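Endonuclease and methylase LlaGI (Lactococcus lactis, PDB 5FFJ) recognises a specific DNA sequence as a Type ISP restriction-modification enzyme, probably methylating adenine at its site and using a helicase-like ATPase motor for cleavage of unmodified DNA. Local coordinates at residues Thr1170-Asn1182 against Phe1192-His1204. Residues are numbered along the deposited sequence; the frame is centred on the assembly and turned at random.
Sequences TFPDKNSKNLLIN and FATLISEYLSDMH. With nucleotides of chain C; nucleotides of chain B.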
ATOM      1  N   THR A1170      25.995   4.593  30.591  1.00 38.69           N
ATOM      2  CA  THR A1170      25.211   5.508  31.421  1.00 50.00           C
ATOM      3  C   THR A1170      24.272   4.767  32.369  1.00 50.26           C
ATOM      4  O   THR A1170      23.879   5.307  33.403  1.00 43.72           O
ATOM      5  CB  THR A1170      24.373   6.472  30.564  1.00 41.00           C
ATOM      6  OG1 THR A1170      23.499   5.726  29.710  1.00 42.60           O
ATOM      7  CG2 THR A1170      25.272   7.357  29.723  1.00 41.62           C
ATOM      8  N   PHE A1171      23.910   3.538  32.011  1.00 48.36           N
ATOM      9  CA  PHE A1171      23.049   2.707  32.852  1.00 48.74           C
ATOM     10  C   PHE A1171      23.441   1.233  32.755  1.00 51.28           C
ATOM     11  O   PHE A1171      22.698   0.434  32.184  1.00 57.62           O
ATOM     12  CB  PHE A1171      21.578   2.873  32.457  1.00 50.36           C
ATOM     13  CG  PHE A1171      20.970   4.177  32.889  1.00 47.80           C
ATOM     14  CD1 PHE A1171      20.608   4.384  34.210  1.00 44.86           C
ATOM     15  CD2 PHE A1171      20.740   5.188  31.971  1.00 54.25           C
ATOM     16  CE1 PHE A1171      20.040   5.580  34.609  1.00 44.17           C
ATOM     17  CE2 PHE A1171      20.173   6.384  32.364  1.00 47.25           C
ATOM     18  CZ  PHE A1171      19.821   6.580  33.684  1.00 36.51           C
ATOM     19  N   PRO A1172      24.607   0.871  33.317  1.00 52.68           N
ATOM     20  CA  PRO A1172      25.173  -0.483  33.221  1.00 51.83           C
ATOM     21  C   PRO A1172      24.194  -1.605  33.563  1.00 45.17           C
ATOM     22  O   PRO A1172      24.264  -2.675  32.957  1.00 66.48           O
ATOM     23  CB  PRO A1172      26.318  -0.450  34.235  1.00 51.87           C
ATOM     24  CG  PRO A1172      26.736   0.965  34.274  1.00 57.03           C
ATOM     25  CD  PRO A1172      25.485   1.773  34.086  1.00 68.70           C
ATOM     26  N   ASP A1173      23.304  -1.368  34.521  1.00 54.17           N
ATOM     27  CA  ASP A1173      22.301  -2.356  34.902  1.00 63.76           C
ATOM     28  C   ASP A1173      21.027  -1.678  35.398  1.00 67.78           C
ATOM     29  O   ASP A1173      20.937  -0.451  35.430  1.00 66.96           O
ATOM     30  CB  ASP A1173      22.853  -3.295  35.977  1.00 74.75           C
ATOM     31  CG  ASP A1173      23.185  -2.574  37.268  1.00 81.59           C
ATOM     32  OD1 ASP A1173      23.518  -1.372  37.212  1.00 88.88           O
ATOM     33  OD2 ASP A1173      23.115  -3.211  38.339  1.00 94.52           O
ATOM     34  N   LYS A1174      20.045  -2.483  35.789  1.00 66.92           N
ATOM     35  CA  LYS A1174      18.731  -1.965  36.156  1.00 74.31           C
ATOM     36  C   LYS A1174      18.705  -1.308  37.538  1.00 79.21           C
ATOM     37  O   LYS A1174      17.673  -0.784  37.961  1.00 82.33           O
ATOM     38  CB  LYS A1174      17.693  -3.088  36.094  1.00 77.83           C
ATOM     39  CG  LYS A1174      17.929  -4.247  37.047  1.00 80.28           C
ATOM     40  CD  LYS A1174      16.832  -5.288  36.866  1.00 85.92           C
ATOM     41  CE  LYS A1174      16.959  -6.445  37.836  1.00 74.28           C
ATOM     42  NZ  LYS A1174      15.763  -7.334  37.774  1.00 77.21           N
ATOM     43  N   ASN A1175      19.842  -1.329  38.227  1.00 72.07           N
ATOM     44  CA  ASN A1175      19.961  -0.714  39.547  1.00 75.28           C
ATOM     45  C   ASN A1175      20.860   0.525  39.530  1.00 76.35           C
ATOM     46  O   ASN A1175      21.120   1.131  40.571  1.00 63.33           O
ATOM     47  CB  ASN A1175      20.501  -1.735  40.555  1.00 82.10           C
ATOM     48  CG  ASN A1175      19.506  -2.840  40.856  1.00 88.87           C
ATOM     49  OD1 ASN A1175      18.307  -2.593  40.992  1.00 93.11           O
ATOM     50  ND2 ASN A1175      20.002  -4.068  40.960  1.00 94.30           N
ATOM     51  N   SER A1176      21.328   0.901  38.343  1.00 75.19           N
ATOM     52  CA  SER A1176      22.235   2.037  38.201  1.00 71.41           C
ATOM     53  C   SER A1176      21.543   3.356  38.523  1.00 57.25           C
ATOM     54  O   SER A1176      20.318   3.461  38.448  1.00 63.84           O
ATOM     55  CB  SER A1176      22.807   2.089  36.784  1.00 60.89           C
ATOM     56  OG  SER A1176      23.454   0.873  36.453  1.00 66.13           O
ATOM     57  N   LYS A1177      22.343   4.358  38.880  1.00 59.99           N
ATOM     58  CA  LYS A1177      21.839   5.688  39.204  1.00 52.86           C
ATOM     59  C   LYS A1177      22.506   6.742  38.326  1.00 55.07           C
ATOM     60  O   LYS A1177      23.715   6.958  38.415  1.00 57.69           O
ATOM     61  CB  LYS A1177      22.085   6.015  40.680  1.00 57.33           C
ATOM     62  CG  LYS A1177      21.383   5.091  41.662  1.00 60.72           C
ATOM     63  CD  LYS A1177      19.875   5.204  41.554  1.00 83.32           C
ATOM     64  CE  LYS A1177      19.186   4.350  42.601  1.00100.71           C
ATOM     65  NZ  LYS A1177      17.705   4.429  42.488  1.00108.59           N
ATOM     66  N   ASN A1178      21.715   7.399  37.485  1.00 48.77           N
ATOM     67  CA  ASN A1178      22.235   8.443  36.613  1.00 44.07           C
ATOM     68  C   ASN A1178      21.174   9.497  36.297  1.00 41.19           C
ATOM     69  O   ASN A1178      19.973   9.235  36.401  1.00 38.11           O
ATOM     70  CB  ASN A1178      22.760   7.825  35.315  1.00 47.46           C
ATOM     71  CG  ASN A1178      23.922   8.599  34.723  1.00 39.20           C
ATOM     72  OD1 ASN A1178      24.085   9.793  34.981  1.00 40.64           O
ATOM     73  ND2 ASN A1178      24.737   7.920  33.919  1.00 38.28           N
ATOM     74  N   LEU A1179      21.635  10.689  35.928  1.00 40.94           N
ATOM     75  CA  LEU A1179      20.765  11.748  35.422  1.00 34.66           C
ATOM     76  C   LEU A1179      21.161  12.094  33.996  1.00 43.26           C
ATOM     77  O   LEU A1179      22.338  12.333  33.722  1.00 51.51           O
ATOM     78  CB  LEU A1179      20.855  13.005  36.290  1.00 39.85           C
ATOM     79  CG  LEU A1179      20.266  13.001  37.701  1.00 38.02           C
ATOM     80  CD1 LEU A1179      20.399  14.395  38.288  1.00 35.12           C
ATOM     81  CD2 LEU A1179      18.812  12.554  37.707  1.00 41.75           C
ATOM     82  N   LEU A1180      20.188  12.115  33.089  1.00 45.63           N
ATOM     83  CA  LEU A1180      20.436  12.587  31.733  1.00 52.55           C
ATOM     84  C   LEU A1180      19.377  13.592  31.296  1.00 42.33           C
ATOM     85  O   LEU A1180      18.194  13.456  31.607  1.00 35.57           O
ATOM     86  CB  LEU A1180      20.511  11.412  30.748  1.00 54.01           C
ATOM     87  CG  LEU A1180      19.506  10.261  30.828  1.00 44.44           C
ATOM     88  CD1 LEU A1180      18.204  10.606  30.148  1.00 57.85           C
ATOM     89  CD2 LEU A1180      20.107   9.026  30.187  1.00 42.83           C
ATOM     90  N   ILE A1181      19.834  14.625  30.595  1.00 41.91           N
ATOM     91  CA  ILE A1181      18.960  15.652  30.052  1.00 33.51           C
ATOM     92  C   ILE A1181      18.615  15.314  28.611  1.00 37.23           C
ATOM     93  O   ILE A1181      19.420  15.541  27.710  1.00 46.45           O
ATOM     94  CB  ILE A1181      19.617  17.045  30.100  1.00 34.62           C
ATOM     95  CG1 ILE A1181      20.023  17.387  31.532  1.00 43.34           C
ATOM     96  CG2 ILE A1181      18.670  18.104  29.545  1.00 40.27           C
ATOM     97  CD1 ILE A1181      20.849  18.646  31.648  1.00 41.47           C
ATOM     98  N   ASN A1182      17.428  14.763  28.390  1.00 41.64           N
ATOM     99  CA  ASN A1182      16.978  14.510  27.029  1.00 46.98           C
ATOM    100  C   ASN A1182      16.662  15.818  26.317  1.00 43.63           C
ATOM    101  O   ASN A1182      16.130  16.751  26.920  1.00 37.95           O
ATOM    102  CB  ASN A1182      15.751  13.600  27.009  1.00 36.55           C
ATOM    103  CG  ASN A1182      16.033  12.227  27.579  1.00 34.60           C
ATOM    104  OD1 ASN A1182      16.801  11.451  27.010  1.00 45.69           O
ATOM    105  ND2 ASN A1182      15.400  11.911  28.701  1.00 36.72           N
ATOM    106  N   PHE A1192      11.890  23.171  19.879  1.00 42.00           N
ATOM    107  CA  PHE A1192      12.875  22.554  20.757  1.00 42.77           C
ATOM    108  C   PHE A1192      12.337  22.397  22.176  1.00 36.50           C
ATOM    109  O   PHE A1192      11.750  23.322  22.734  1.00 48.54           O
ATOM    110  CB  PHE A1192      14.164  23.384  20.774  1.00 34.58           C
ATOM    111  CG  PHE A1192      15.230  22.831  21.678  1.00 33.47           C
ATOM    112  CD1 PHE A1192      16.119  21.875  21.218  1.00 43.17           C
ATOM    113  CD2 PHE A1192      15.341  23.266  22.988  1.00 36.23           C
ATOM    114  CE1 PHE A1192      17.099  21.364  22.047  1.00 47.38           C
ATOM    115  CE2 PHE A1192      16.320  22.757  23.823  1.00 50.79           C
ATOM    116  CZ  PHE A1192      17.200  21.805  23.350  1.00 38.12           C
ATOM    117  N   ALA A1193      12.549  21.215  22.749  1.00 41.79           N
ATOM    118  CA  ALA A1193      12.145  20.927  24.120  1.00 48.44           C
ATOM    119  C   ALA A1193      13.212  20.095  24.821  1.00 57.47           C
ATOM    120  O   ALA A1193      14.072  19.497  24.172  1.00 57.70           O
ATOM    121  CB  ALA A1193      10.811  20.199  24.141  1.00 44.15           C
ATOM    122  N   THR A1194      13.151  20.066  26.148  1.00 50.05           N
ATOM    123  CA  THR A1194      14.065  19.254  26.941  1.00 42.47           C
ATOM    124  C   THR A1194      13.347  18.707  28.169  1.00 42.73           C
ATOM    125  O   THR A1194      12.538  19.399  28.788  1.00 58.13           O
ATOM    126  CB  THR A1194      15.308  20.058  27.383  1.00 41.13           C
ATOM    127  OG1 THR A1194      16.174  19.221  28.161  1.00 41.42           O
ATOM    128  CG2 THR A1194      14.908  21.269  28.207  1.00 48.15           C
ATOM    129  N   LEU A1195      13.641  17.456  28.505  1.00 37.94           N
ATOM    130  CA  LEU A1195      13.048  16.806  29.667  1.00 42.19           C
ATOM    131  C   LEU A1195      14.074  15.904  30.338  1.00 50.21           C
ATOM    132  O   LEU A1195      14.640  15.015  29.704  1.00 48.22           O
ATOM    133  CB  LEU A1195      11.814  15.998  29.261  1.00 46.09           C
ATOM    134  CG  LEU A1195      11.016  15.344  30.391  1.00 41.69           C
ATOM    135  CD1 LEU A1195      10.621  16.367  31.444  1.00 43.15           C
ATOM    136  CD2 LEU A1195       9.780  14.655  29.829  1.00 28.23           C
ATOM    137  N   ILE A1196      14.315  16.137  31.622  1.00 45.10           N
ATOM    138  CA  ILE A1196      15.299  15.359  32.359  1.00 43.25           C
ATOM    139  C   ILE A1196      14.704  14.017  32.770  1.00 38.48           C
ATOM    140  O   ILE A1196      13.516  13.924  33.084  1.00 37.95           O
ATOM    141  CB  ILE A1196      15.801  16.124  33.603  1.00 44.24           C
ATOM    142  CG1 ILE A1196      17.017  15.422  34.208  1.00 48.74           C
ATOM    143  CG2 ILE A1196      14.687  16.272  34.630  1.00 45.68           C
ATOM    144  CD1 ILE A1196      17.789  16.291  35.174  1.00 49.23           C
ATOM    145  N   SER A1197      15.534  12.979  32.751  1.00 37.28           N
ATOM    146  CA  SER A1197      15.091  11.631  33.082  1.00 33.91           C
ATOM    147  C   SER A1197      16.027  10.960  34.075  1.00 40.06           C
ATOM    148  O   SER A1197      17.240  11.172  34.053  1.00 55.84           O
ATOM    149  CB  SER A1197      14.983  10.778  31.818  1.00 37.54           C
ATOM    150  OG  SER A1197      14.680   9.433  32.140  1.00 52.76           O
ATOM    151  N   GLU A1198      15.441  10.149  34.946  1.00 43.70           N
ATOM    152  CA  GLU A1198      16.184   9.398  35.948  1.00 44.66           C
ATOM    153  C   GLU A1198      16.509   7.998  35.430  1.00 48.55           C
ATOM    154  O   GLU A1198      17.211   7.228  36.088  1.00 47.65           O
ATOM    155  CB  GLU A1198      15.369   9.312  37.237  1.00 50.34           C
ATOM    156  CG  GLU A1198      16.176   9.018  38.479  1.00 57.14           C
ATOM    157  CD  GLU A1198      15.315   8.984  39.726  1.00 68.54           C
ATOM    158  OE1 GLU A1198      14.082   9.153  39.602  1.00 49.58           O
ATOM    159  OE2 GLU A1198      15.869   8.789  40.829  1.00 98.15           O
ATOM    160  N   TYR A1199      15.996   7.687  34.243  1.00 41.57           N
ATOM    161  CA  TYR A1199      16.095   6.349  33.674  1.00 43.14           C
ATOM    162  C   TYR A1199      16.634   6.377  32.248  1.00 47.12           C
ATOM    163  O   TYR A1199      16.793   7.442  31.650  1.00 48.96           O
ATOM    164  CB  TYR A1199      14.724   5.670  33.685  1.00 44.48           C
ATOM    165  CG  TYR A1199      14.116   5.523  35.062  1.00 57.64           C
ATOM    166  CD1 TYR A1199      13.526   6.606  35.702  1.00 41.54           C
ATOM    167  CD2 TYR A1199      14.120   4.299  35.716  1.00 53.21           C
ATOM    168  CE1 TYR A1199      12.967   6.476  36.958  1.00 57.03           C
ATOM    169  CE2 TYR A1199      13.560   4.159  36.971  1.00 66.92           C
ATOM    170  CZ  TYR A1199      12.985   5.251  37.588  1.00 65.62           C
ATOM    171  OH  TYR A1199      12.427   5.117  38.837  1.00 69.14           O
ATOM    172  N   LEU A1200      16.914   5.193  31.714  1.00 56.04           N
ATOM    173  CA  LEU A1200      17.272   5.034  30.313  1.00 56.40           C
ATOM    174  C   LEU A1200      16.163   5.622  29.443  1.00 50.47           C
ATOM    175  O   LEU A1200      14.984   5.483  29.768  1.00 45.11           O
ATOM    176  CB  LEU A1200      17.497   3.555  29.999  1.00 52.78           C
ATOM    177  CG  LEU A1200      18.064   3.173  28.634  1.00 61.54           C
ATOM    178  CD1 LEU A1200      18.838   1.879  28.771  1.00 73.38           C
ATOM    179  CD2 LEU A1200      16.963   3.016  27.599  1.00 63.23           C
ATOM    180  N   SER A1201      16.536   6.277  28.346  1.00 42.72           N
ATOM    181  CA  SER A1201      15.567   7.001  27.524  1.00 46.43           C
ATOM    182  C   SER A1201      15.524   6.503  26.084  1.00 45.70           C
ATOM    183  O   SER A1201      16.560   6.280  25.455  1.00 39.05           O
ATOM    184  CB  SER A1201      15.882   8.499  27.539  1.00 41.46           C
ATOM    185  OG  SER A1201      15.694   9.040  28.835  1.00 45.81           O
ATOM    186  N   ASP A1202      14.310   6.327  25.571  1.00 48.71           N
ATOM    187  CA  ASP A1202      14.115   5.953  24.179  1.00 39.92           C
ATOM    188  C   ASP A1202      14.551   7.104  23.295  1.00 45.38           C
ATOM    189  O   ASP A1202      14.790   8.212  23.778  1.00 51.48           O
ATOM    190  CB  ASP A1202      12.652   5.601  23.898  1.00 49.98           C
ATOM    191  CG  ASP A1202      12.470   4.840  22.592  1.00 48.07           C
ATOM    192  OD1 ASP A1202      13.140   3.803  22.404  1.00 54.70           O
ATOM    193  OD2 ASP A1202      11.660   5.283  21.749  1.00 43.87           O
ATOM    194  N   MET A1203      14.647   6.847  21.998  1.00 44.93           N
ATOM    195  CA  MET A1203      14.991   7.895  21.053  1.00 43.67           C
ATOM    196  C   MET A1203      13.822   8.853  20.883  1.00 48.48           C
ATOM    197  O   MET A1203      14.010  10.015  20.529  1.00 50.10           O
ATOM    198  CB  MET A1203      15.383   7.287  19.707  1.00 68.56           C
ATOM    199  CG  MET A1203      15.892   8.283  18.676  1.00 66.24           C
ATOM    200  SD  MET A1203      15.738   7.626  17.015  1.00121.39           S
ATOM    201  CE  MET A1203      17.448   7.439  16.571  1.00 32.99           C
ATOM    202  N   HIS A1204      12.616   8.368  21.143  1.00 44.70           N
ATOM    203  CA  HIS A1204      11.428   9.149  20.852  1.00 39.30           C
ATOM    204  C   HIS A1204      10.823   9.768  22.107  1.00 44.85           C
ATOM    205  O   HIS A1204       9.638  10.103  22.135  1.00 47.23           O
ATOM    206  CB  HIS A1204      10.411   8.273  20.126  1.00 48.68           C
ATOM    207  CG  HIS A1204      10.902   7.775  18.802  1.00 54.79           C
ATOM    208  ND1 HIS A1204      11.299   8.625  17.791  1.00 54.55           N
ATOM    209  CD2 HIS A1204      11.083   6.519  18.330  1.00 61.04           C
ATOM    210  CE1 HIS A1204      11.692   7.912  16.749  1.00 35.52           C
ATOM    211  NE2 HIS A1204      11.571   6.632  17.050  1.00 52.86           N
TER
ATOM    212  P    DG C  15       4.527   4.427  18.605  1.00 54.37           P
ATOM    213  OP1  DG C  15       3.759   3.305  19.193  1.00 67.01           O
ATOM    214  OP2  DG C  15       4.773   5.636  19.423  1.00 56.63           O
ATOM    215  O5'  DG C  15       5.946   3.911  18.071  1.00 64.78           O
ATOM    216  C5'  DG C  15       6.277   2.522  18.120  1.00 59.70           C
ATOM    217  C4'  DG C  15       6.813   2.047  16.784  1.00 59.40           C
ATOM    218  O4'  DG C  15       6.912   3.185  15.876  1.00 54.16           O
ATOM    219  C3'  DG C  15       8.209   1.427  16.836  1.00 41.69           C
ATOM    220  O3'  DG C  15       8.311   0.315  15.924  1.00 49.11           O
ATOM    221  C2'  DG C  15       9.105   2.597  16.447  1.00 46.06           C
ATOM    222  C1'  DG C  15       8.246   3.330  15.430  1.00 47.49           C
ATOM    223  N9   DG C  15       8.552   4.759  15.287  1.00 44.33           N
ATOM    224  C8   DG C  15       8.457   5.736  16.251  1.00 53.19           C
ATOM    225  N7   DG C  15       8.787   6.926  15.822  1.00 50.71           N
ATOM    226  C5   DG C  15       9.118   6.728  14.487  1.00 44.74           C
ATOM    227  C6   DG C  15       9.555   7.654  13.504  1.00 48.64           C
ATOM    228  O6   DG C  15       9.742   8.873  13.625  1.00 45.33           O
ATOM    229  N1   DG C  15       9.781   7.033  12.279  1.00 49.54           N
ATOM    230  C2   DG C  15       9.607   5.691  12.033  1.00 45.37           C
ATOM    231  N2   DG C  15       9.873   5.273  10.790  1.00 46.40           N
ATOM    232  N3   DG C  15       9.201   4.817  12.943  1.00 52.31           N
ATOM    233  C4   DG C  15       8.977   5.402  14.143  1.00 44.22           C
ATOM    234  P    DG C  16       9.526  -0.735  16.033  1.00 55.08           P
ATOM    235  OP1  DG C  16       8.953  -2.073  16.293  1.00 70.31           O
ATOM    236  OP2  DG C  16      10.530  -0.176  16.967  1.00 50.13           O
ATOM    237  O5'  DG C  16      10.158  -0.733  14.562  1.00 55.95           O
ATOM    238  C5'  DG C  16      10.290   0.505  13.882  1.00 54.16           C
ATOM    239  C4'  DG C  16      11.064   0.373  12.584  1.00 44.05           C
ATOM    240  O4'  DG C  16      11.352   1.707  12.097  1.00 57.50           O
ATOM    241  C3'  DG C  16      12.441  -0.252  12.693  1.00 47.25           C
ATOM    242  O3'  DG C  16      12.960  -0.542  11.403  1.00 57.03           O
ATOM    243  C2'  DG C  16      13.194   0.890  13.326  1.00 57.57           C
ATOM    244  C1'  DG C  16      12.693   2.039  12.454  1.00 56.10           C
ATOM    245  N9   DG C  16      12.700   3.346  13.092  1.00 47.77           N
ATOM    246  C8   DG C  16      12.507   3.641  14.420  1.00 43.02           C
ATOM    247  N7   DG C  16      12.571   4.921  14.679  1.00 48.10           N
ATOM    248  C5   DG C  16      12.821   5.503  13.442  1.00 43.27           C
ATOM    249  C6   DG C  16      12.992   6.861  13.086  1.00 42.83           C
ATOM    250  O6   DG C  16      12.956   7.859  13.820  1.00 45.40           O
ATOM    251  N1   DG C  16      13.225   7.008  11.720  1.00 52.26           N
ATOM    252  C2   DG C  16      13.287   5.972  10.817  1.00 40.64           C
ATOM    253  N2   DG C  16      13.520   6.299   9.540  1.00 46.38           N
ATOM    254  N3   DG C  16      13.128   4.702  11.140  1.00 39.24           N
ATOM    255  C4   DG C  16      12.901   4.544  12.462  1.00 52.94           C
TER
ATOM    256  P    DT B   8      22.132  13.685  11.511  1.00 41.03           P
ATOM    257  OP1  DT B   8      22.939  14.674  10.761  1.00 47.77           O
ATOM    258  OP2  DT B   8      21.756  13.975  12.913  1.00 62.41           O
ATOM    259  O5'  DT B   8      20.784  13.387  10.700  1.00 52.95           O
ATOM    260  C5'  DT B   8      20.839  12.706   9.440  1.00 43.63           C
ATOM    261  C4'  DT B   8      19.446  12.334   8.955  1.00 45.15           C
ATOM    262  O4'  DT B   8      19.147  10.952   9.337  1.00 49.64           O
ATOM    263  C3'  DT B   8      18.311  13.160   9.551  1.00 49.99           C
ATOM    264  O3'  DT B   8      17.224  13.270   8.632  1.00 51.52           O
ATOM    265  C2'  DT B   8      17.948  12.333  10.771  1.00 41.77           C
ATOM    266  C1'  DT B   8      18.002  10.936  10.177  1.00 38.80           C
ATOM    267  N1   DT B   8      18.122   9.802  11.176  1.00 38.23           N
ATOM    268  C2   DT B   8      17.700   8.542  10.808  1.00 43.15           C
ATOM    269  O2   DT B   8      17.232   8.286   9.714  1.00 57.28           O
ATOM    270  N3   DT B   8      17.852   7.581  11.767  1.00 46.53           N
ATOM    271  C4   DT B   8      18.364   7.742  13.032  1.00 36.19           C
ATOM    272  O4   DT B   8      18.453   6.806  13.813  1.00 34.12           O
ATOM    273  C5   DT B   8      18.782   9.087  13.366  1.00 34.96           C
ATOM    274  C7   DT B   8      19.355   9.397  14.724  1.00 26.84           C
ATOM    275  C6   DT B   8      18.642  10.040  12.433  1.00 47.59           C
TER
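Leu1180 and Ser1197 face each other as a hydrogen-bonded antiparallel pair, with Leu1180 N giving to Ser1197 O at 3.2 Å and Ser1197 N to Leu1180 O at 2.9 Å, both nearly straight. Asn1182 pairs with Leu1195 in the same register, though the bond from its N to Leu1195 O is weak. The Asn1182 carbonyl O takes two donors from opposite faces of its plane: Leu1195 N, and Thr1194 OG1 at 2.8 Å. Threonine suits the start of strand 1194-1197 because its beta-branch offers a hydroxyl, anti to the backbone N (chi1 180°), to that carbonyl.

The buried Asn1182 amide satisfies a second group: ND2 donates to Ser1201 OG at 2.9 Å, the acceptor lying 16° out of the amide plane, and more weakly to Leu1195 O. With alanine in place of Asn1182, Ser1201 OG is likely to lose this donor, and strand 1180-1184 its side-chain tie to the segment running on to His1204.

Apolar contacts fill in around these bonds. Leu1180 CD1 lies 3.6 Å from Ser1197 CB, a small neighbour that admits the leucine branch, while Leu1180 CD2 meets the Phe1171 ring at its edge. One face of the ring lies over the backbone at Leu1200 N, and Phe1171 CD2 reaches Leu1200 CB at 4.1 Å. On the other sheet face Ile1181 and Ile1196 pack beside helices 1234-1243 and 1270-1285.

The arrangement is a beta hairpin in the specificity domain, continuing into a segment that contacts the DNA, where His1204 NE2 donates a hydrogen bond to N7 of DG16 of chain C, consistent with base reading in the major groove.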